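Local structure of diacylglycerol O-acyltransferase (Marinobacter hydrocarbonoclasticus, 6CHJ) at residues 252-257 with 263-268; 320-325 with 450-455. The protein probably catalyses acyl transfer from acyl-CoA to diacylglycerol, giving triacylglycerol, and belongs to the wax ester synthase/diacylglycerol acyltransferase family of bacterial lipid synthesis. All coordinates share one frame; numbering follows the deposited sequence.

Two small contacts, with centres about 11 Å apart on the same side of the chain's centre, illustrate how one helix can tie together partners distant in sequence. Contact 1 is local, joining the consecutive helices 248-258 and 262-280. Contact 2 follows it along the chain and spans 124 residues, bringing the start of helix 322-338 to the end of helix 437-453. That last helix is the common element: Val254 of contact 1 packs through CG2 on CG of Glu450 in contact 2, 3.6 Å apart. The C-terminal end of the chain also packs against the helix pair of contact 1, with CB of Ala257 4.2 Å from CD2 of Leu455, and the four helices form one cluster.

Contact 1: residues 252-257 with 263-268; sequences RAVCEA and NDVVTA
Val265 meets Val254 and Cys255 where two consecutive helices, 248-258 and 262-280, joined by a very short connection, form a corner, roughly at right angles. The contact is modest, 122 Å² summed over both sides, and about half of that belongs to Val265. A single methyl does the touching: CG2 of Val265 lies 3.7 Å from SG of Cys255, and the same CG2 is 4.0 Å from CG1 of Val254. Its position follows from the first torsion of Val265, which sets CG1 anti to the backbone N (chi1 173°) and leaves CG2 beside that nitrogen, facing the earlier helix. The two valines approach at a slant, each using a different branch, while the thiol sulfur serves as one more apolar surface. No hydrogen bond crosses between the segments; the contact is apolar packing alone. Leu446 of helix 437-453 touches both valines, and Thr260 in the turn touches Cys255 and Val265; the small interface is thus part of a wider buried core. Further along the second helix, Thr267 folds back on its own backbone: its OG1 bonds to Asn263 O at 2.9 Å, while Thr267 N reaches that oxygen from the opposite face of the carbonyl plane.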
ATOM      1  N   ARG B 252      -6.346  18.754 -33.505  1.00 63.93           N
ATOM      2  CA  ARG B 252      -6.246  20.038 -34.194  1.00 68.46           C
ATOM      3  C   ARG B 252      -7.204  20.106 -35.385  1.00 68.83           C
ATOM      4  O   ARG B 252      -7.825  21.146 -35.628  1.00 66.89           O
ATOM      5  CB  ARG B 252      -4.807  20.288 -34.640  1.00 66.05           C
ATOM      6  CG  ARG B 252      -4.089  21.309 -33.783  1.00 69.11           C
ATOM      7  CD  ARG B 252      -2.699  21.571 -34.322  1.00 77.94           C
ATOM      8  NE  ARG B 252      -1.639  20.951 -33.524  1.00 74.43           N
ATOM      9  CZ  ARG B 252      -0.990  19.845 -33.879  1.00 74.74           C
ATOM     10  NH1 ARG B 252      -1.300  19.223 -35.009  1.00 79.11           N
ATOM     11  NH2 ARG B 252      -0.031  19.358 -33.105  1.00 78.99           N
ATOM     12  N   ALA B 253      -7.353  19.001 -36.126  1.00 66.13           N
ATOM     13  CA  ALA B 253      -8.334  18.967 -37.207  1.00 67.35           C
ATOM     14  C   ALA B 253      -9.717  19.364 -36.708  1.00 66.29           C
ATOM     15  O   ALA B 253     -10.449  20.091 -37.390  1.00 67.93           O
ATOM     16  CB  ALA B 253      -8.373  17.576 -37.838  1.00 62.98           C
ATOM     17  N   VAL B 254     -10.085  18.923 -35.504  1.00 59.57           N
ATOM     18  CA  VAL B 254     -11.387  19.293 -34.974  1.00 59.71           C
ATOM     19  C   VAL B 254     -11.389  20.766 -34.575  1.00 64.77           C
ATOM     20  O   VAL B 254     -12.419  21.448 -34.688  1.00 64.40           O
ATOM     21  CB  VAL B 254     -11.758  18.346 -33.817  1.00 59.29           C
ATOM     22  CG1 VAL B 254     -13.059  18.790 -33.094  1.00 52.58           C
ATOM     23  CG2 VAL B 254     -11.877  16.921 -34.353  1.00 53.45           C
ATOM     24  N   CYS B 255     -10.233  21.293 -34.157  1.00 60.69           N
ATOM     25  CA  CYS B 255     -10.132  22.709 -33.815  1.00 64.88           C
ATOM     26  C   CYS B 255     -10.438  23.594 -35.010  1.00 70.73           C
ATOM     27  O   CYS B 255     -11.201  24.563 -34.905  1.00 68.63           O
ATOM     28  CB  CYS B 255      -8.733  23.030 -33.307  1.00 62.41           C
ATOM     29  SG  CYS B 255      -8.494  22.495 -31.673  1.00 75.85           S
ATOM     30  N   GLU B 256      -9.801  23.302 -36.146  1.00 67.95           N
ATOM     31  CA  GLU B 256      -9.957  24.143 -37.324  1.00 72.26           C
ATOM     32  C   GLU B 256     -11.395  24.108 -37.816  1.00 66.66           C
ATOM     33  O   GLU B 256     -11.989  25.153 -38.092  1.00 69.28           O
ATOM     34  CB  GLU B 256      -8.977  23.694 -38.415  1.00 73.83           C
ATOM     35  CG  GLU B 256      -7.561  24.226 -38.207  1.00 71.85           C
ATOM     36  CD  GLU B 256      -6.495  23.147 -38.238  1.00 82.52           C
ATOM     37  OE1 GLU B 256      -5.615  23.166 -37.347  1.00 84.80           O
ATOM     38  OE2 GLU B 256      -6.519  22.286 -39.152  1.00 85.13           O
ATOM     39  N   ALA B 257     -11.979  22.907 -37.880  1.00 67.40           N
ATOM     40  CA  ALA B 257     -13.348  22.754 -38.358  1.00 62.59           C
ATOM     41  C   ALA B 257     -14.315  23.617 -37.568  1.00 64.01           C
ATOM     42  O   ALA B 257     -15.203  24.256 -38.138  1.00 71.31           O
ATOM     43  CB  ALA B 257     -13.765  21.285 -38.284  1.00 61.30           C
ATOM     44  N   ASN B 263      -7.261  23.301 -26.131  1.00 58.14           N
ATOM     45  CA  ASN B 263      -7.792  23.210 -24.773  1.00 58.13           C
ATOM     46  C   ASN B 263      -9.308  23.046 -24.766  1.00 59.53           C
ATOM     47  O   ASN B 263      -9.855  22.343 -23.908  1.00 53.38           O
ATOM     48  CB  ASN B 263      -7.391  24.439 -23.959  1.00 56.78           C
ATOM     49  CG  ASN B 263      -6.190  24.180 -23.072  1.00 70.08           C
ATOM     50  OD1 ASN B 263      -6.275  24.277 -21.844  1.00 78.64           O
ATOM     51  ND2 ASN B 263      -5.057  23.842 -23.690  1.00 67.81           N
ATOM     52  N   ASP B 264     -10.008  23.701 -25.702  1.00 58.37           N
ATOM     53  CA  ASP B 264     -11.462  23.577 -25.756  1.00 54.85           C
ATOM     54  C   ASP B 264     -11.871  22.148 -26.094  1.00 54.81           C
ATOM     55  O   ASP B 264     -12.733  21.565 -25.429  1.00 55.24           O
ATOM     56  CB  ASP B 264     -12.054  24.545 -26.789  1.00 64.71           C
ATOM     57  CG  ASP B 264     -11.795  26.003 -26.453  1.00 66.02           C
ATOM     58  OD1 ASP B 264     -12.077  26.421 -25.307  1.00 66.72           O
ATOM     59  OD2 ASP B 264     -11.300  26.730 -27.342  1.00 69.89           O
ATOM     60  N   VAL B 265     -11.270  21.569 -27.136  1.00 49.74           N
ATOM     61  CA  VAL B 265     -11.676  20.231 -27.562  1.00 55.25           C
ATOM     62  C   VAL B 265     -11.430  19.213 -26.448  1.00 54.23           C
ATOM     63  O   VAL B 265     -12.284  18.361 -26.160  1.00 50.47           O
ATOM     64  CB  VAL B 265     -10.945  19.832 -28.858  1.00 57.13           C
ATOM     65  CG1 VAL B 265     -11.239  18.367 -29.195  1.00 52.51           C
ATOM     66  CG2 VAL B 265     -11.334  20.759 -30.007  1.00 53.13           C
ATOM     67  N   VAL B 266     -10.268  19.288 -25.802  1.00 51.20           N
ATOM     68  CA  VAL B 266      -9.936  18.320 -24.770  1.00 51.70           C
ATOM     69  C   VAL B 266     -10.868  18.468 -23.566  1.00 54.23           C
ATOM     70  O   VAL B 266     -11.237  17.471 -22.922  1.00 51.39           O
ATOM     71  CB  VAL B 266      -8.455  18.482 -24.394  1.00 53.51           C
ATOM     72  CG1 VAL B 266      -8.128  17.576 -23.284  1.00 61.01           C
ATOM     73  CG2 VAL B 266      -7.551  18.177 -25.603  1.00 53.02           C
ATOM     74  N   THR B 267     -11.290  19.696 -23.261  1.00 51.80           N
ATOM     75  CA  THR B 267     -12.285  19.893 -22.208  1.00 50.83           C
ATOM     76  C   THR B 267     -13.637  19.335 -22.634  1.00 49.73           C
ATOM     77  O   THR B 267     -14.365  18.753 -21.819  1.00 48.45           O
ATOM     78  CB  THR B 267     -12.389  21.380 -21.862  1.00 54.05           C
ATOM     79  OG1 THR B 267     -11.112  21.846 -21.393  1.00 55.94           O
ATOM     80  CG2 THR B 267     -13.441  21.611 -20.771  1.00 50.80           C
ATOM     81  N   ALA B 268     -13.978  19.504 -23.914  1.00 48.71           N
ATOM     82  CA  ALA B 268     -15.190  18.911 -24.470  1.00 49.93           C
ATOM     83  C   ALA B 268     -15.134  17.389 -24.433  1.00 44.48           C
ATOM     84  O   ALA B 268     -16.143  16.730 -24.157  1.00 45.90           O
ATOM     85  CB  ALA B 268     -15.389  19.400 -25.911  1.00 53.26           C
TER

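Contact 2: residues 320-325 with 450-455; sequences QEAGER and ELNAGL
Asn452 reaches from the last turn of helix 437-453 to Glu321, the N-cap residue of helix 322-338, in a junction between one helix's C-terminal end and another's N-terminal start. The bond to CB heads toward the other helix, and from there the chain turns to CG beside the backbone N (chi1 -85°). That carbon is 3.9 Å from OE2 of Glu321, and the contact is carried chiefly by ND2, the tip. ND2 comes to 3.0 Å from OE2 of Glu321, and the CG of the same glutamate is 3.7 Å from ND2, so the amide nitrogen lies alongside the acid's chain as well as near its end. On another side, ND2 lies 4.1 Å from CB of Ala322 and 3.8 Å from N of Gly323, at the first turn. Carboxylate and amide planes stand 34° apart. Ala322 continues the packing onto Glu448 and Leu449, and Asn452 also touches Tyr258 of helix 248-258. Its own helix finishes in a Schellman motif, with Gly454 at positive phi. Close as OE2 and ND2 are, their angle is too poor for a hydrogen bond, leaving probably a loose electrostatic attraction between amide N-H and carboxylate, plus van der Waals contact.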
ATOM      1  N   GLN B 320     -27.008  17.877 -25.609  1.00 70.21           N
ATOM      2  CA  GLN B 320     -26.941  16.578 -26.280  1.00 70.55           C
ATOM      3  C   GLN B 320     -26.045  16.565 -27.515  1.00 67.92           C
ATOM      4  O   GLN B 320     -25.234  15.655 -27.680  1.00 68.34           O
ATOM      5  CB  GLN B 320     -28.340  16.099 -26.666  1.00 72.60           C
ATOM      6  CG  GLN B 320     -28.346  14.631 -27.014  1.00 76.36           C
ATOM      7  CD  GLN B 320     -29.739  14.069 -27.180  1.00 92.50           C
ATOM      8  OE1 GLN B 320     -30.705  14.637 -26.669  1.00 97.79           O
ATOM      9  NE2 GLN B 320     -29.854  12.948 -27.898  1.00 87.27           N
ATOM     10  N   GLU B 321     -26.179  17.532 -28.407  1.00 68.31           N
ATOM     11  CA  GLU B 321     -25.316  17.516 -29.578  1.00 68.05           C
ATOM     12  C   GLU B 321     -23.896  17.934 -29.203  1.00 66.17           C
ATOM     13  O   GLU B 321     -23.676  18.796 -28.342  1.00 60.96           O
ATOM     14  CB  GLU B 321     -25.860  18.423 -30.690  1.00 71.55           C
ATOM     15  CG  GLU B 321     -25.362  18.004 -32.076  1.00 73.12           C
ATOM     16  CD  GLU B 321     -24.961  19.191 -32.936  1.00 82.25           C
ATOM     17  OE1 GLU B 321     -25.233  20.347 -32.522  1.00 81.30           O
ATOM     18  OE2 GLU B 321     -24.366  18.971 -34.022  1.00 89.24           O
ATOM     19  N   ALA B 322     -22.928  17.311 -29.873  1.00 63.15           N
ATOM     20  CA  ALA B 322     -21.528  17.498 -29.515  1.00 60.49           C
ATOM     21  C   ALA B 322     -21.021  18.876 -29.938  1.00 60.15           C
ATOM     22  O   ALA B 322     -20.306  19.541 -29.177  1.00 58.38           O
ATOM     23  CB  ALA B 322     -20.693  16.377 -30.135  1.00 53.91           C
ATOM     24  N   GLY B 323     -21.364  19.318 -31.152  1.00 64.09           N
ATOM     25  CA  GLY B 323     -20.925  20.636 -31.596  1.00 60.26           C
ATOM     26  C   GLY B 323     -21.491  21.757 -30.742  1.00 53.27           C
ATOM     27  O   GLY B 323     -20.806  22.736 -30.446  1.00 57.76           O
ATOM     28  N   GLU B 324     -22.743  21.623 -30.325  1.00 51.92           N
ATOM     29  CA  GLU B 324     -23.326  22.589 -29.406  1.00 59.66           C
ATOM     30  C   GLU B 324     -22.549  22.627 -28.085  1.00 62.37           C
ATOM     31  O   GLU B 324     -22.191  23.707 -27.586  1.00 55.17           O
ATOM     32  CB  GLU B 324     -24.792  22.229 -29.178  1.00 60.05           C
ATOM     33  CG  GLU B 324     -25.628  23.343 -28.614  1.00 59.10           C
ATOM     34  CD  GLU B 324     -26.977  22.852 -28.154  1.00 61.77           C
ATOM     35  OE1 GLU B 324     -27.574  23.501 -27.258  1.00 63.88           O
ATOM     36  OE2 GLU B 324     -27.432  21.808 -28.678  1.00 66.06           O
ATOM     37  N   ARG B 325     -22.247  21.443 -27.527  1.00 60.29           N
ATOM     38  CA  ARG B 325     -21.549  21.376 -26.244  1.00 61.47           C
ATOM     39  C   ARG B 325     -20.134  21.938 -26.341  1.00 56.34           C
ATOM     40  O   ARG B 325     -19.716  22.723 -25.478  1.00 52.95           O
ATOM     41  CB  ARG B 325     -21.522  19.942 -25.723  1.00 55.69           C
ATOM     42  CG  ARG B 325     -21.405  19.886 -24.202  1.00 61.48           C
ATOM     43  CD  ARG B 325     -21.358  18.468 -23.663  1.00 53.88           C
ATOM     44  NE  ARG B 325     -22.381  17.638 -24.285  1.00 64.13           N
ATOM     45  CZ  ARG B 325     -22.125  16.652 -25.137  1.00 63.48           C
ATOM     46  NH1 ARG B 325     -20.871  16.369 -25.478  1.00 59.77           N
ATOM     47  NH2 ARG B 325     -23.126  15.956 -25.650  1.00 62.69           N
ATOM     48  N   GLU B 450     -15.996  14.572 -34.764  1.00 61.64           N
ATOM     49  CA  GLU B 450     -15.422  14.344 -36.086  1.00 64.65           C
ATOM     50  C   GLU B 450     -16.497  13.993 -37.115  1.00 64.65           C
ATOM     51  O   GLU B 450     -16.475  14.506 -38.237  1.00 67.76           O
ATOM     52  CB  GLU B 450     -14.373  13.256 -36.022  1.00 62.70           C
ATOM     53  CG  GLU B 450     -13.000  13.706 -35.587  1.00 60.29           C
ATOM     54  CD  GLU B 450     -12.167  12.488 -35.291  1.00 61.57           C
ATOM     55  OE1 GLU B 450     -12.781  11.498 -34.830  1.00 56.13           O
ATOM     56  OE2 GLU B 450     -10.944  12.494 -35.552  1.00 62.05           O
ATOM     57  N   LEU B 451     -17.437  13.107 -36.758  1.00 61.64           N
ATOM     58  CA  LEU B 451     -18.552  12.803 -37.652  1.00 64.40           C
ATOM     59  C   LEU B 451     -19.342  14.061 -37.978  1.00 70.60           C
ATOM     60  O   LEU B 451     -19.536  14.397 -39.150  1.00 75.37           O
ATOM     61  CB  LEU B 451     -19.481  11.763 -37.025  1.00 66.02           C
ATOM     62  CG  LEU B 451     -18.999  10.343 -36.740  1.00 66.82           C
ATOM     63  CD1 LEU B 451     -19.823   9.726 -35.613  1.00 61.98           C
ATOM     64  CD2 LEU B 451     -19.069   9.488 -37.996  1.00 61.45           C
ATOM     65  N   ASN B 452     -19.781  14.783 -36.939  1.00 70.93           N
ATOM     66  CA  ASN B 452     -20.626  15.964 -37.105  1.00 68.74           C
ATOM     67  C   ASN B 452     -20.062  16.953 -38.111  1.00 70.94           C
ATOM     68  O   ASN B 452     -20.822  17.709 -38.732  1.00 70.31           O
ATOM     69  CB  ASN B 452     -20.811  16.668 -35.760  1.00 69.90           C
ATOM     70  CG  ASN B 452     -21.944  16.075 -34.943  1.00 80.04           C
ATOM     71  OD1 ASN B 452     -22.461  15.003 -35.271  1.00 76.91           O
ATOM     72  ND2 ASN B 452     -22.336  16.768 -33.864  1.00 81.41           N
ATOM     73  N   ALA B 453     -18.742  16.985 -38.275  1.00 64.94           N
ATOM     74  CA  ALA B 453     -18.115  17.913 -39.199  1.00 66.90           C
ATOM     75  C   ALA B 453     -17.493  17.231 -40.397  1.00 68.34           C
ATOM     76  O   ALA B 453     -16.928  17.920 -41.249  1.00 73.03           O
ATOM     77  CB  ALA B 453     -17.060  18.755 -38.474  1.00 66.81           C
ATOM     78  N   GLY B 454     -17.554  15.902 -40.473  1.00 74.21           N
ATOM     79  CA  GLY B 454     -17.129  15.159 -41.646  1.00 70.70           C
ATOM     80  C   GLY B 454     -15.643  15.185 -41.945  1.00 77.22           C
ATOM     81  O   GLY B 454     -15.245  15.413 -43.093  1.00 74.87           O
ATOM     82  N   LEU B 455     -14.806  14.941 -40.939  1.00 70.34           N
ATOM     83  CA  LEU B 455     -13.362  14.966 -41.152  1.00 73.71           C
ATOM     84  C   LEU B 455     -12.802  13.576 -41.452  1.00 67.18           C
ATOM     85  O   LEU B 455     -13.367  12.568 -41.028  1.00 64.73           O
ATOM     86  CB  LEU B 455     -12.636  15.552 -39.941  1.00 78.09           C
ATOM     87  CG  LEU B 455     -12.906  16.985 -39.501  1.00 75.83           C
ATOM     88  CD1 LEU B 455     -12.975  17.875 -40.708  1.00 72.88           C
ATOM     89  CD2 LEU B 455     -14.156  17.074 -38.666  1.00 75.47           C
TER